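Local coordinates for citrate lyase subunit beta-like protein (Mycobacterium tuberculosis H37Rv, PDB 6CHU) that is a magnesium-dependent lyase of the HpcH/HpaI aldolase family, a bifunctional enzyme of itaconate dissimilation and leucine catabolism, at residues 69-75 / 93-99; 113-119 / 136-142; 189-193 / 217-221. All coordinates share one frame. Numbering follows the deposited sequence.

Interaction 1: residues 69-75 / 93-99; sequences TVVRINA and YTTVMLP. With ACT (acetate ion), chain E; EDO (1,2-ethanediol), chain G; ACT (acetate ion), chain F.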
loop_
_atom_site.group_PDB
_atom_site.type_symbol
_atom_site.label_atom_id
_atom_site.label_comp_id
_atom_site.label_asym_id
_atom_site.label_seq_id
_atom_site.Cartn_x
_atom_site.Cartn_y
_atom_site.Cartn_z
ATOM N N THR A 69 6.284 0.929 -31.535
ATOM C CA THR A 69 6.292 2.341 -31.187
ATOM C C THR A 69 4.961 2.721 -30.559
ATOM O O THR A 69 3.898 2.354 -31.066
ATOM C CB THR A 69 6.556 3.219 -32.417
ATOM O OG1 THR A 69 7.686 2.702 -33.127
ATOM C CG2 THR A 69 6.869 4.655 -31.991
ATOM N N VAL A 70 5.048 3.478 -29.460
ATOM C CA VAL A 70 3.937 4.014 -28.676
ATOM C C VAL A 70 4.086 5.533 -28.632
ATOM O O VAL A 70 5.204 6.053 -28.658
ATOM C CB VAL A 70 3.932 3.405 -27.248
ATOM C CG1 VAL A 70 2.918 4.094 -26.330
ATOM C CG2 VAL A 70 3.668 1.908 -27.311
ATOM N N VAL A 71 2.965 6.255 -28.583
ATOM C CA VAL A 71 2.997 7.717 -28.574
ATOM C C VAL A 71 2.473 8.205 -27.232
ATOM O O VAL A 71 1.329 7.908 -26.866
ATOM C CB VAL A 71 2.183 8.313 -29.737
ATOM C CG1 VAL A 71 2.240 9.839 -29.712
ATOM C CG2 VAL A 71 2.702 7.786 -31.089
ATOM N N ARG A 72 3.302 8.947 -26.488
ATOM C CA ARG A 72 2.813 9.590 -25.273
ATOM C C ARG A 72 2.139 10.903 -25.639
ATOM O O ARG A 72 2.779 11.818 -26.178
ATOM C CB ARG A 72 3.914 9.828 -24.238
ATOM C CG ARG A 72 3.302 10.452 -22.955
ATOM C CD ARG A 72 4.193 10.368 -21.716
ATOM N NE ARG A 72 5.324 11.295 -21.762
ATOM C CZ ARG A 72 6.081 11.578 -20.700
ATOM N NH1 ARG A 72 5.802 11.007 -19.534
ATOM N NH2 ARG A 72 7.107 12.423 -20.796
ATOM N N ILE A 73 0.832 10.978 -25.380
ATOM C CA ILE A 73 0.050 12.177 -25.640
ATOM C C ILE A 73 0.028 13.025 -24.377
ATOM O O ILE A 73 0.673 12.689 -23.383
ATOM C CB ILE A 73 -1.375 11.823 -26.112
ATOM C CG1 ILE A 73 -2.134 11.057 -25.024
ATOM C CG2 ILE A 73 -1.311 11.008 -27.412
ATOM C CD1 ILE A 73 -3.561 10.587 -25.448
ATOM N N ASN A 74 -0.697 14.134 -24.414
ATOM C CA ASN A 74 -0.803 15.016 -23.268
ATOM C C ASN A 74 -2.008 14.624 -22.412
ATOM O O ASN A 74 -2.795 13.739 -22.765
ATOM C CB ASN A 74 -0.856 16.468 -23.749
ATOM C CG ASN A 74 0.517 16.969 -24.187
ATOM O OD1 ASN A 74 1.291 17.455 -23.365
ATOM N ND2 ASN A 74 0.842 16.808 -25.470
ATOM N N ALA A 75 -2.123 15.262 -21.249
ATOM C CA ALA A 75 -3.034 14.759 -20.228
ATOM C C ALA A 75 -4.497 15.004 -20.607
ATOM O O ALA A 75 -4.827 15.866 -21.427
ATOM C CB ALA A 75 -2.730 15.401 -18.871
ATOM N N TYR A 93 -0.082 4.584 -35.861
ATOM C CA TYR A 93 0.054 4.174 -34.472
ATOM C C TYR A 93 -1.308 3.825 -33.892
ATOM O O TYR A 93 -2.329 4.420 -34.249
ATOM C CB TYR A 93 0.729 5.273 -33.653
ATOM C CG TYR A 93 2.077 5.648 -34.227
ATOM C CD1 TYR A 93 3.075 4.691 -34.372
ATOM C CD2 TYR A 93 2.344 6.941 -34.653
ATOM C CE1 TYR A 93 4.309 5.017 -34.914
ATOM C CE2 TYR A 93 3.579 7.280 -35.194
ATOM C CZ TYR A 93 4.555 6.313 -35.326
ATOM O OH TYR A 93 5.786 6.639 -35.862
ATOM N N THR A 94 -1.318 2.816 -33.029
ATOM C CA THR A 94 -2.532 2.315 -32.399
ATOM C C THR A 94 -2.540 2.469 -30.891
ATOM O O THR A 94 -3.614 2.349 -30.280
ATOM C CB THR A 94 -2.718 0.819 -32.698
ATOM O OG1 THR A 94 -1.631 0.100 -32.099
ATOM C CG2 THR A 94 -2.736 0.554 -34.185
ATOM N N THR A 95 -1.389 2.713 -30.272
ATOM C CA THR A 95 -1.245 2.637 -28.824
ATOM C C THR A 95 -0.697 3.956 -28.306
ATOM O O THR A 95 0.321 4.452 -28.812
ATOM C CB THR A 95 -0.328 1.466 -28.439
ATOM O OG1 THR A 95 -0.876 0.252 -28.966
ATOM C CG2 THR A 95 -0.190 1.341 -26.915
ATOM N N VAL A 96 -1.392 4.539 -27.332
ATOM C CA VAL A 96 -0.974 5.798 -26.730
ATOM C C VAL A 96 -0.660 5.582 -25.256
ATOM O O VAL A 96 -1.200 4.684 -24.598
ATOM C CB VAL A 96 -2.034 6.910 -26.897
ATOM C CG1 VAL A 96 -2.232 7.245 -28.377
ATOM C CG2 VAL A 96 -3.358 6.503 -26.237
ATOM N N MET A 97 0.211 6.436 -24.738
ATOM C CA MET A 97 0.520 6.498 -23.317
ATOM C C MET A 97 -0.118 7.763 -22.766
ATOM O O MET A 97 0.124 8.858 -23.288
ATOM C CB MET A 97 2.034 6.497 -23.075
ATOM C CG MET A 97 2.403 6.618 -21.598
ATOM S SD MET A 97 4.195 6.559 -21.332
ATOM C CE MET A 97 4.543 4.839 -21.658
ATOM N N LEU A 98 -0.946 7.604 -21.730
ATOM C CA LEU A 98 -1.696 8.707 -21.147
ATOM C C LEU A 98 -1.022 9.167 -19.861
ATOM O O LEU A 98 -1.065 8.436 -18.859
ATOM C CB LEU A 98 -3.131 8.274 -20.858
ATOM C CG LEU A 98 -3.981 9.313 -20.110
ATOM C CD1 LEU A 98 -4.270 10.510 -20.975
ATOM C CD2 LEU A 98 -5.280 8.672 -19.585
ATOM N N PRO A 99 -0.409 10.345 -19.825
ATOM C CA PRO A 99 0.221 10.813 -18.586
ATOM C C PRO A 99 -0.829 11.366 -17.639
ATOM O O PRO A 99 -1.942 11.727 -18.038
ATOM C CB PRO A 99 1.165 11.919 -19.074
ATOM C CG PRO A 99 0.393 12.533 -20.218
ATOM C CD PRO A 99 -0.331 11.363 -20.890
HETATM C C ACT E . 9.920 12.492 -18.809
HETATM O O ACT E . 10.813 12.464 -17.920
HETATM O OXT ACT E . 8.732 12.870 -18.701
HETATM C CH3 ACT E . 10.367 11.985 -20.230
HETATM C C1 EDO G . -4.995 6.769 -35.597
HETATM O O1 EDO G . -3.881 5.964 -36.007
HETATM C C2 EDO G . -4.813 7.161 -34.137
HETATM O O2 EDO G . -6.038 7.704 -33.639
HETATM C C ACT F . 7.252 10.054 -16.348
HETATM O O ACT F . 7.389 9.626 -15.167
HETATM O OXT ACT F . 6.549 11.029 -16.756
HETATM C CH3 ACT F . 8.068 9.309 -17.440
HETATM O O HOH W 1 1.350 2.094 -31.779
#
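Strands 69-72 and 95-98 run parallel, and three backbone hydrogen bonds join them. V71 N donates to T95 O (3.2 Å). V71 O accepts from M97 N (2.8 Å). M97 O accepts from I73 N (3.1 Å), just past the end of the first strand. V71 O also receives a CA-H...O contact from V96 CA (3.1 Å). V70 and R72 alternate with these residues and bond instead to strand 38-42 and the adjoining L43. Before the second strand begins, a water takes over: it donates to T69 O (2.7 Å) and accepts from T94 N (3.0 Å).

This is a right-handed beta-alpha-beta unit of the TIM barrel, with helix 79-89 as its crossover. V71 and V96 face that helix layer. V71 CG2 lies 3.7 Å from Y93 CD2, and I73 CG2 lies 4.0 Å from V96 CG1. R72 and M97 face the barrel interior, where R72 CD is 3.8 Å from M97 SD.

R72 is a substrate-binding residue. Its NE forms a salt bridge with D42. R72 NH1 donates to OXT of the chain F acetate (2.9 Å), and R72 NH2 to OXT of the chain E acetate (2.7 Å). Both acetates probably come from the crystallisation liquor. Y93 OH bonds to L64, T69 OG1 to D65, and N74 ND2 to D84 and L43. I73 O is buried against P99 CD (3.0 Å) and has no polar partner in the model.

Interaction 2: residues 113-119 / 136-142; sequences RDVIALV and PTVGMMW. With EDO (1,2-ethanediol), chain G.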
loop_
_atom_site.group_PDB
_atom_site.type_symbol
_atom_site.label_atom_id
_atom_site.label_comp_id
_atom_site.label_asym_id
_atom_site.label_seq_id
_atom_site.Cartn_x
_atom_site.Cartn_y
_atom_site.Cartn_z
ATOM N N ARG A 113 -8.371 3.431 -29.258
ATOM C CA ARG A 113 -6.933 3.225 -29.123
ATOM C C ARG A 113 -6.622 2.309 -27.941
ATOM O O ARG A 113 -7.399 2.204 -26.987
ATOM C CB ARG A 113 -6.217 4.568 -28.944
ATOM C CG ARG A 113 -6.454 5.536 -30.099
ATOM C CD ARG A 113 -6.103 6.983 -29.716
ATOM N NE ARG A 113 -6.638 7.929 -30.694
ATOM C CZ ARG A 113 -7.835 8.505 -30.592
ATOM N NH1 ARG A 113 -8.619 8.246 -29.550
ATOM N NH2 ARG A 113 -8.247 9.353 -31.523
ATOM N N ASP A 114 -5.484 1.613 -28.025
ATOM C CA ASP A 114 -4.918 0.933 -26.864
ATOM C C ASP A 114 -4.185 1.955 -26.007
ATOM O O ASP A 114 -3.545 2.871 -26.531
ATOM C CB ASP A 114 -3.954 -0.181 -27.291
ATOM C CG ASP A 114 -4.673 -1.425 -27.831
ATOM O OD1 ASP A 114 -5.924 -1.508 -27.763
ATOM O OD2 ASP A 114 -3.971 -2.330 -28.326
ATOM N N VAL A 115 -4.276 1.805 -24.682
ATOM C CA VAL A 115 -3.791 2.828 -23.758
ATOM C C VAL A 115 -2.836 2.224 -22.741
ATOM O O VAL A 115 -3.168 1.233 -22.081
ATOM C CB VAL A 115 -4.954 3.533 -23.036
ATOM C CG1 VAL A 115 -4.420 4.607 -22.072
ATOM C CG2 VAL A 115 -5.907 4.151 -24.061
ATOM N N ILE A 116 -1.664 2.837 -22.597
ATOM C CA ILE A 116 -0.795 2.614 -21.447
ATOM C C ILE A 116 -1.015 3.788 -20.509
ATOM O O ILE A 116 -0.681 4.929 -20.840
ATOM C CB ILE A 116 0.675 2.486 -21.869
ATOM C CG1 ILE A 116 0.805 1.308 -22.838
ATOM C CG2 ILE A 116 1.582 2.291 -20.636
ATOM C CD1 ILE A 116 2.160 1.153 -23.478
ATOM N N ALA A 117 -1.601 3.524 -19.344
ATOM C CA ALA A 117 -1.906 4.572 -18.381
ATOM C C ALA A 117 -0.681 4.810 -17.506
ATOM O O ALA A 117 -0.170 3.878 -16.870
ATOM C CB ALA A 117 -3.112 4.182 -17.527
ATOM N N LEU A 118 -0.205 6.049 -17.496
ATOM C CA LEU A 118 0.948 6.447 -16.693
ATOM C C LEU A 118 0.393 7.150 -15.459
ATOM O O LEU A 118 -0.070 8.295 -15.527
ATOM C CB LEU A 118 1.893 7.331 -17.503
ATOM C CG LEU A 118 2.967 8.118 -16.748
ATOM C CD1 LEU A 118 3.836 7.194 -15.899
ATOM C CD2 LEU A 118 3.838 8.900 -17.757
ATOM N N VAL A 119 0.409 6.441 -14.336
ATOM C CA VAL A 119 -0.064 6.965 -13.060
ATOM C C VAL A 119 1.087 7.702 -12.378
ATOM O O VAL A 119 2.143 7.119 -12.109
ATOM C CB VAL A 119 -0.605 5.834 -12.170
ATOM C CG1 VAL A 119 -0.886 6.342 -10.748
ATOM C CG2 VAL A 119 -1.884 5.243 -12.787
ATOM N N PRO A 136 -9.849 -0.100 -22.665
ATOM C CA PRO A 136 -8.703 0.209 -23.544
ATOM C C PRO A 136 -7.340 -0.084 -22.944
ATOM O O PRO A 136 -6.355 -0.091 -23.694
ATOM C CB PRO A 136 -8.863 1.712 -23.820
ATOM C CG PRO A 136 -10.323 1.979 -23.570
ATOM C CD PRO A 136 -10.607 1.129 -22.366
ATOM N N THR A 137 -7.234 -0.296 -21.631
ATOM C CA THR A 137 -5.922 -0.356 -20.995
ATOM C C THR A 137 -5.185 -1.622 -21.413
ATOM O O THR A 137 -5.737 -2.726 -21.351
ATOM C CB THR A 137 -6.060 -0.305 -19.475
ATOM O OG1 THR A 137 -6.687 0.927 -19.088
ATOM C CG2 THR A 137 -4.684 -0.412 -18.789
ATOM N N VAL A 138 -3.941 -1.459 -21.864
ATOM C CA VAL A 138 -3.062 -2.596 -22.113
ATOM C C VAL A 138 -1.831 -2.585 -21.223
ATOM O O VAL A 138 -1.112 -3.597 -21.180
ATOM C CB VAL A 138 -2.643 -2.686 -23.600
ATOM C CG1 VAL A 138 -3.875 -2.871 -24.493
ATOM C CG2 VAL A 138 -1.822 -1.458 -24.029
ATOM N N GLY A 139 -1.574 -1.504 -20.497
ATOM C CA GLY A 139 -0.437 -1.445 -19.595
ATOM C C GLY A 139 -0.605 -0.347 -18.573
ATOM O O GLY A 139 -1.362 0.610 -18.776
ATOM N N MET A 140 0.119 -0.495 -17.458
ATOM C CA MET A 140 0.200 0.518 -16.415
ATOM C C MET A 140 1.661 0.869 -16.200
ATOM O O MET A 140 2.505 -0.029 -16.088
ATOM C CB MET A 140 -0.392 0.036 -15.088
ATOM C CG MET A 140 -1.838 -0.469 -15.145
ATOM S SD MET A 140 -2.985 0.918 -15.283
ATOM C CE MET A 140 -2.858 1.629 -13.642
ATOM N N MET A 141 1.943 2.161 -16.137
ATOM C CA MET A 141 3.248 2.692 -15.776
ATOM C C MET A 141 3.068 3.610 -14.576
ATOM O O MET A 141 1.964 4.089 -14.297
ATOM C CB MET A 141 3.872 3.455 -16.962
ATOM C CG MET A 141 5.319 3.868 -16.776
ATOM S SD MET A 141 5.839 4.784 -18.239
ATOM C CE MET A 141 7.372 5.471 -17.612
ATOM N N TRP A 142 4.159 3.882 -13.863
ATOM C CA TRP A 142 4.101 4.896 -12.827
ATOM C C TRP A 142 5.245 5.880 -13.023
ATOM O O TRP A 142 6.226 5.601 -13.720
ATOM C CB TRP A 142 4.118 4.277 -11.417
ATOM C CG TRP A 142 5.445 3.722 -11.002
ATOM C CD1 TRP A 142 6.060 2.604 -11.482
ATOM C CD2 TRP A 142 6.311 4.268 -10.011
ATOM N NE1 TRP A 142 7.272 2.416 -10.846
ATOM C CE2 TRP A 142 7.450 3.429 -9.939
ATOM C CE3 TRP A 142 6.234 5.384 -9.168
ATOM C CZ2 TRP A 142 8.509 3.677 -9.070
ATOM C CZ3 TRP A 142 7.286 5.628 -8.291
ATOM C CH2 TRP A 142 8.411 4.773 -8.247
HETATM C C1 EDO G . -4.995 6.769 -35.597
HETATM O O1 EDO G . -3.881 5.964 -36.007
HETATM C C2 EDO G . -4.813 7.161 -34.137
HETATM O O2 EDO G . -6.038 7.704 -33.639
#
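M141 has the largest area buried by this contact, followed by V115 and V138. Strands 114-119 and 137-142 are parallel neighbours in the TIM barrel, with the axes of these short strands 23° apart.

M141 bonds through both sides of its backbone. M141 N donates to A117 O (2.8 Å), and M141 O accepts from V119 N (2.8 Å). Its extended side chain points into the barrel beside L118, with M141 CG 3.7 Å from L118 CD1. L118 in turn packs on R72, a substrate-binding residue, so this face of the pair lies close to the active site.

V115 holds the start of the pair. V115 N donates to P136 O (3.0 Å), and V115 O accepts from V138 N (2.8 Å). Its side chain points to the outer face, where V115 CG2 meets P136 CB at 3.8 Å.

V138 sits in a beta bulge. V115 pairs with T137, but I116 pairs with G139, so V138 is the extra residue. Its side chain still packs across the pair: V138 CG2 is 4.0 Å from I116 CG1, and V138 CG1 is 3.7 Å from D114 CG. After the bulge, A117 N donates to G139 O (3.0 Å).

On the outer face, M140 SD lies 4.0 Å from A117 CB and M140 CE 3.8 Å from V119 CG2, under helices 128-133 and 165-180. Polar links between the strands are all backbone to backbone, and the touching side chains are mostly apolar. The pairing thus rests on main-chain bonds, with hydrophobic packing on both faces.

Interaction 3: residues 189-193 / 217-221; sequences VHLDI and IHPSQ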
loop_
_atom_site.group_PDB
_atom_site.type_symbol
_atom_site.label_atom_id
_atom_site.label_comp_id
_atom_site.label_asym_id
_atom_site.label_seq_id
_atom_site.Cartn_x
_atom_site.Cartn_y
_atom_site.Cartn_z
ATOM N N VAL A 189 11.096 5.581 -14.848
ATOM C CA VAL A 189 12.391 5.940 -15.410
ATOM C C VAL A 189 13.381 6.275 -14.306
ATOM O O VAL A 189 13.019 6.747 -13.221
ATOM C CB VAL A 189 12.259 7.123 -16.386
ATOM C CG1 VAL A 189 11.390 6.756 -17.571
ATOM C CG2 VAL A 189 11.720 8.359 -15.676
ATOM N N HIS A 190 14.653 6.050 -14.602
ATOM C CA HIS A 190 15.762 6.374 -13.713
ATOM C C HIS A 190 16.375 7.656 -14.253
ATOM O O HIS A 190 17.133 7.615 -15.220
ATOM C CB HIS A 190 16.764 5.226 -13.699
ATOM C CG HIS A 190 17.707 5.261 -12.541
ATOM N ND1 HIS A 190 17.391 4.726 -11.310
ATOM C CD2 HIS A 190 18.962 5.754 -12.429
ATOM C CE1 HIS A 190 18.412 4.891 -10.489
ATOM N NE2 HIS A 190 19.374 5.521 -11.140
ATOM N N LEU A 191 16.047 8.799 -13.634
ATOM C CA LEU A 191 16.452 10.078 -14.213
ATOM C C LEU A 191 17.954 10.312 -14.144
ATOM O O LEU A 191 18.485 11.080 -14.958
ATOM C CB LEU A 191 15.723 11.235 -13.528
ATOM C CG LEU A 191 14.230 11.365 -13.852
ATOM C CD1 LEU A 191 13.735 12.688 -13.322
ATOM C CD2 LEU A 191 13.962 11.281 -15.348
ATOM N N ASP A 192 18.650 9.672 -13.203
ATOM C CA ASP A 192 20.099 9.843 -13.069
ATOM C C ASP A 192 20.778 8.925 -14.080
ATOM O O ASP A 192 21.112 7.776 -13.784
ATOM C CB ASP A 192 20.556 9.547 -11.644
ATOM C CG ASP A 192 21.999 9.963 -11.393
ATOM O OD1 ASP A 192 22.717 10.273 -12.365
ATOM O OD2 ASP A 192 22.421 9.978 -10.221
ATOM N N ILE A 193 21.026 9.471 -15.276
ATOM C CA ILE A 193 21.445 8.658 -16.419
ATOM C C ILE A 193 22.782 7.976 -16.150
ATOM O O ILE A 193 22.967 6.792 -16.454
ATOM C CB ILE A 193 21.512 9.525 -17.690
ATOM C CG1 ILE A 193 20.117 10.005 -18.074
ATOM C CG2 ILE A 193 22.181 8.759 -18.825
ATOM C CD1 ILE A 193 20.115 10.968 -19.248
ATOM N N ILE A 217 15.145 6.864 -20.359
ATOM C CA ILE A 217 15.182 8.191 -20.966
ATOM C C ILE A 217 16.477 8.450 -21.714
ATOM O O ILE A 217 16.636 9.529 -22.306
ATOM C CB ILE A 217 14.923 9.290 -19.919
ATOM C CG1 ILE A 217 15.645 8.951 -18.626
ATOM C CG2 ILE A 217 13.421 9.406 -19.612
ATOM C CD1 ILE A 217 16.736 9.857 -18.336
ATOM N N HIS A 218 17.400 7.490 -21.738
ATOM C CA HIS A 218 18.629 7.629 -22.510
ATOM C C HIS A 218 18.999 6.263 -23.078
ATOM O O HIS A 218 18.862 5.249 -22.379
ATOM C CB HIS A 218 19.775 8.169 -21.644
ATOM C CG HIS A 218 20.977 8.606 -22.422
ATOM N ND1 HIS A 218 21.985 7.737 -22.785
ATOM C CD2 HIS A 218 21.342 9.822 -22.891
ATOM C CE1 HIS A 218 22.919 8.401 -23.447
ATOM N NE2 HIS A 218 22.553 9.666 -23.526
ATOM N N PRO A 219 19.449 6.196 -24.334
ATOM C CA PRO A 219 19.703 4.878 -24.944
ATOM C C PRO A 219 20.777 4.064 -24.238
ATOM O O PRO A 219 20.751 2.828 -24.327
ATOM C CB PRO A 219 20.114 5.226 -26.382
ATOM C CG PRO A 219 20.592 6.635 -26.325
ATOM C CD PRO A 219 19.768 7.304 -25.257
ATOM N N SER A 220 21.713 4.712 -23.533
ATOM C CA SER A 220 22.731 3.974 -22.787
ATOM C C SER A 220 22.120 3.109 -21.692
ATOM O O SER A 220 22.772 2.169 -21.222
ATOM C CB SER A 220 23.740 4.945 -22.166
ATOM O OG SER A 220 23.101 5.724 -21.169
ATOM N N GLN A 221 20.893 3.409 -21.272
ATOM C CA GLN A 221 20.238 2.612 -20.245
ATOM C C GLN A 221 19.662 1.311 -20.785
ATOM O O GLN A 221 19.419 0.387 -20.001
ATOM C CB GLN A 221 19.132 3.435 -19.579
ATOM C CG GLN A 221 19.636 4.731 -18.946
ATOM C CD GLN A 221 18.513 5.567 -18.355
ATOM O OE1 GLN A 221 17.547 5.891 -19.037
ATOM N NE2 GLN A 221 18.640 5.919 -17.075
HETATM O O HOH W 2 20.965 5.094 -15.542
HETATM O O HOH W 3 24.064 5.361 -18.556
#
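I217 opens the second segment and, with I193, has the most area buried here. Its CD1 packs on I193 CG1 (3.4 Å) and L191 CD2 (4.3 Å), while I217 CG2 meets V189 CG1 (3.9 Å). M259 of a second subunit packs on both I217 and I193.

H218 follows. I193 CD1 lies 3.7 Å from H218 CB. I193 CG2 sits over one face of the imidazole, 4.2 Å from the centroid of the H218 ring, a CH-pi contact. H218 ND1 accepts from S220 N (3.1 Å), a capping bond before helix 221-228. P219 continues the type I turn from H218 to Q221. S220 OG then reaches a water that also donates to I193 O.

Q221 ends the segment and makes the direct polar link. Q221 NE2 donates to H190 O (2.9 Å). Q221 N donates to H218 O (3.0 Å), closing the type I turn. Q221 OE1 accepts from I217 N (2.9 Å) and H218 N (3.1 Å). The H218 N bond, with the H218 side chain as the cap, makes a capping box.

The two loops follow barrel strands 184-187 and 213-216. Their contact is apolar around I217 and I193, and one glutamine amide both caps its own turn and bonds the neighbouring loop.

In the fold
The three contacts follow one another along the chain and belong to the same eight-stranded parallel barrel. Interactions 1 and 2 are adjacent, with centres about 9 Å apart. Strands 95-98 and 114-119 are sheet neighbours, so the two contacts together cover four consecutive strands. Interaction 3 joins the loops after the last two strands. Its centre is about 19 Å from that of interaction 1 and about 21 Å from that of interaction 2, but M141 CE still touches V189 CG1 at 4.2 Å. R72 of interaction 1 and L118 of interaction 2 line the region of the magnesium ion. Interaction 3 lies beside this pocket and also meets a second subunit of the trimer.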